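Local coordinates for DUF724 domain-containing protein 6-like (Raphanus sativus, PDB 5ZWX), which binds histone H3 tails carrying the H3K9me2 mark through its paired Agenet domains and, like its Arabidopsis relative, probably links this mark to DNA methylation, at residues 18-23 and 51-56. Sequence-based numbering, arbitrary orientation.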
ATOM      1  N   ALA A  18       0.063  -1.499  15.623  1.00 44.90           N
ATOM      2  CA  ALA A  18       1.055  -1.204  14.592  1.00 38.72           C
ATOM      3  C   ALA A  18       0.426  -0.666  13.313  1.00 39.28           C
ATOM      4  O   ALA A  18      -0.540  -1.229  12.809  1.00 35.03           O
ATOM      5  CB  ALA A  18       1.865  -2.431  14.260  1.00 35.95           C
ATOM      6  N   ALA A  19       1.029   0.381  12.768  1.00 37.27           N
ATOM      7  CA  ALA A  19       0.650   0.881  11.451  1.00 39.31           C
ATOM      8  C   ALA A  19       1.202  -0.096  10.425  1.00 37.62           C
ATOM      9  O   ALA A  19       2.300  -0.618  10.601  1.00 34.63           O
ATOM     10  CB  ALA A  19       1.195   2.273  11.222  1.00 40.15           C
ATOM     11  N   VAL A  20       0.450  -0.342   9.356  1.00 33.80           N
ATOM     12  CA  VAL A  20       0.864  -1.294   8.327  1.00 26.51           C
ATOM     13  C   VAL A  20       0.349  -0.819   6.954  1.00 27.69           C
ATOM     14  O   VAL A  20      -0.493   0.061   6.884  1.00 27.76           O
ATOM     15  CB  VAL A  20       0.299  -2.721   8.590  1.00 34.94           C
ATOM     16  CG1 VAL A  20       0.959  -3.362   9.802  1.00 37.96           C
ATOM     17  CG2 VAL A  20      -1.221  -2.660   8.773  1.00 35.70           C
ATOM     18  N   GLU A  21       0.888  -1.421   5.899  1.00 31.27           N
ATOM     19  CA  GLU A  21       0.299  -1.343   4.575  1.00 29.49           C
ATOM     20  C   GLU A  21      -0.304  -2.710   4.271  1.00 30.75           C
ATOM     21  O   GLU A  21       0.240  -3.766   4.644  1.00 30.72           O
ATOM     22  CB  GLU A  21       1.341  -0.928   3.538  1.00 28.19           C
ATOM     23  CG  GLU A  21       2.017   0.397   3.925  1.00 30.57           C
ATOM     24  CD  GLU A  21       2.855   1.021   2.824  1.00 28.26           C
ATOM     25  OE1 GLU A  21       3.111   0.362   1.797  1.00 29.70           O
ATOM     26  OE2 GLU A  21       3.299   2.173   3.015  1.00 31.64           O
ATOM     27  N   ILE A  22      -1.445  -2.679   3.597  1.00 28.65           N
ATOM     28  CA  ILE A  22      -2.274  -3.866   3.432  1.00 26.01           C
ATOM     29  C   ILE A  22      -2.439  -4.146   1.959  1.00 24.80           C
ATOM     30  O   ILE A  22      -2.879  -3.229   1.178  1.00 25.98           O
ATOM     31  CB  ILE A  22      -3.670  -3.663   4.051  1.00 29.68           C
ATOM     32  CG1 ILE A  22      -3.534  -3.190   5.502  1.00 28.79           C
ATOM     33  CG2 ILE A  22      -4.553  -4.912   3.828  1.00 32.00           C
ATOM     34  CD1 ILE A  22      -4.745  -2.518   6.081  1.00 31.50           C
ATOM     35  N   SER A  23      -2.096  -5.360   1.543  1.00 25.01           N
ATOM     36  CA  SER A  23      -2.354  -5.742   0.150  1.00 31.55           C
ATOM     37  C   SER A  23      -3.525  -6.725   0.118  1.00 32.71           C
ATOM     38  O   SER A  23      -3.829  -7.354   1.105  1.00 34.39           O
ATOM     39  CB  SER A  23      -1.108  -6.345  -0.501  1.00 33.44           C
ATOM     40  OG  SER A  23      -0.584  -7.382   0.306  1.00 36.37           O
ATOM     41  N   CYS A  51      -4.564 -12.178  11.070  1.00 36.04           N
ATOM     42  CA  CYS A  51      -4.551 -10.901  11.777  1.00 39.34           C
ATOM     43  C   CYS A  51      -5.820 -10.158  11.439  1.00 44.37           C
ATOM     44  O   CYS A  51      -6.354 -10.356  10.375  1.00 44.26           O
ATOM     45  CB  CYS A  51      -3.341 -10.046  11.357  1.00 32.89           C
ATOM     46  SG  CYS A  51      -1.764 -10.788  11.897  1.00 49.40           S
ATOM     47  N   GLU A  52      -6.306  -9.304  12.326  1.00 40.66           N
ATOM     48  CA  GLU A  52      -7.365  -8.394  11.933  1.00 41.79           C
ATOM     49  C   GLU A  52      -6.761  -7.004  11.787  1.00 36.09           C
ATOM     50  O   GLU A  52      -5.953  -6.596  12.620  1.00 37.03           O
ATOM     51  CB  GLU A  52      -8.497  -8.405  12.950  1.00 47.93           C
ATOM     52  CG  GLU A  52      -9.688  -7.538  12.554  1.00 50.23           C
ATOM     53  CD  GLU A  52     -10.737  -7.507  13.637  1.00 58.82           C
ATOM     54  OE1 GLU A  52     -10.441  -8.030  14.724  1.00 59.53           O
ATOM     55  OE2 GLU A  52     -11.838  -6.959  13.412  1.00 68.28           O
ATOM     56  N   VAL A  53      -7.142  -6.288  10.733  1.00 37.49           N
ATOM     57  CA  VAL A  53      -6.652  -4.930  10.489  1.00 36.02           C
ATOM     58  C   VAL A  53      -7.816  -3.987  10.275  1.00 38.27           C
ATOM     59  O   VAL A  53      -8.921  -4.413   9.916  1.00 39.72           O
ATOM     60  CB  VAL A  53      -5.705  -4.822   9.251  1.00 33.25           C
ATOM     61  CG1 VAL A  53      -4.453  -5.665   9.456  1.00 35.11           C
ATOM     62  CG2 VAL A  53      -6.430  -5.209   7.939  1.00 32.45           C
ATOM     63  N   GLU A  54      -7.564  -2.711  10.552  1.00 36.95           N
ATOM     64  CA  GLU A  54      -8.520  -1.637  10.272  1.00 41.25           C
ATOM     65  C   GLU A  54      -7.936  -0.697   9.248  1.00 39.41           C
ATOM     66  O   GLU A  54      -6.824  -0.215   9.432  1.00 38.45           O
ATOM     67  CB  GLU A  54      -8.849  -0.865  11.546  1.00 47.01           C
ATOM     68  CG  GLU A  54      -9.779   0.310  11.323  1.00 49.20           C
ATOM     69  CD  GLU A  54     -10.120   1.018  12.616  1.00 55.64           C
ATOM     70  OE1 GLU A  54      -9.403   1.979  12.966  1.00 62.31           O
ATOM     71  OE2 GLU A  54     -11.094   0.603  13.283  1.00 54.93           O
ATOM     72  N   TYR A  55      -8.673  -0.427   8.169  1.00 38.47           N
ATOM     73  CA  TYR A  55      -8.186   0.488   7.147  1.00 38.03           C
ATOM     74  C   TYR A  55      -8.299   1.931   7.601  1.00 39.30           C
ATOM     75  O   TYR A  55      -9.229   2.292   8.312  1.00 43.91           O
ATOM     76  CB  TYR A  55      -8.961   0.314   5.832  1.00 36.81           C
ATOM     77  CG  TYR A  55      -8.691  -0.996   5.139  1.00 36.79           C
ATOM     78  CD1 TYR A  55      -9.159  -2.200   5.666  1.00 35.10           C
ATOM     79  CD2 TYR A  55      -7.954  -1.037   3.974  1.00 39.50           C
ATOM     80  CE1 TYR A  55      -8.903  -3.390   5.033  1.00 33.32           C
ATOM     81  CE2 TYR A  55      -7.699  -2.230   3.327  1.00 42.08           C
ATOM     82  CZ  TYR A  55      -8.182  -3.398   3.854  1.00 39.15           C
ATOM     83  OH  TYR A  55      -7.922  -4.574   3.198  1.00 45.09           O
ATOM     84  N   THR A  56      -7.347   2.752   7.168  1.00 37.56           N
ATOM     85  CA  THR A  56      -7.353   4.168   7.493  1.00 42.13           C
ATOM     86  C   THR A  56      -8.276   4.939   6.549  1.00 42.73           C
ATOM     87  O   THR A  56      -8.914   5.909   6.958  1.00 44.05           O
ATOM     88  CB  THR A  56      -5.931   4.768   7.414  1.00 46.68           C
ATOM     89  OG1 THR A  56      -5.082   4.094   8.350  1.00 47.07           O
ATOM     90  CG2 THR A  56      -5.944   6.259   7.749  1.00 52.04           C
TER
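In the core of the SH3-like barrel of the Agenet domain, I22 of strand 19-22 meets V53 and Y55 of strand 51-55. The two strands are not neighbours in the sheet. Both pair with strand 32-40, and they cross at nearly a right angle (89°), with their axes 8.8 Å apart at closest approach. Side chains alone join them. I22 CD1 sits over the centre of one face of the Y55 ring, 4.0 Å from the centroid and 9° off the ring normal, a CH-pi contact. The same methyl meets V53 CG2 at 3.7 Å, tip to tip. The other branch, I22 CG2, points anti to the backbone N and reaches the phenol end, 3.4 Å from Y55 OH. That hydroxyl is hydrogen-bonded to E70. V20 adds a looser contact, its CG2 4.5 Å from V53 CG1. L77 packs on both I22 and V53. Y55 also packs against a basic side chain of the bound H3K9me2 peptide. Replacing Y55 by alanine is likely to take the ring face from I22 CD1 and leave E70 without its hydroxyl partner. Apolar side chains meeting between near-perpendicular strands are typical of the small, strongly curled barrel of the SH3-like fold.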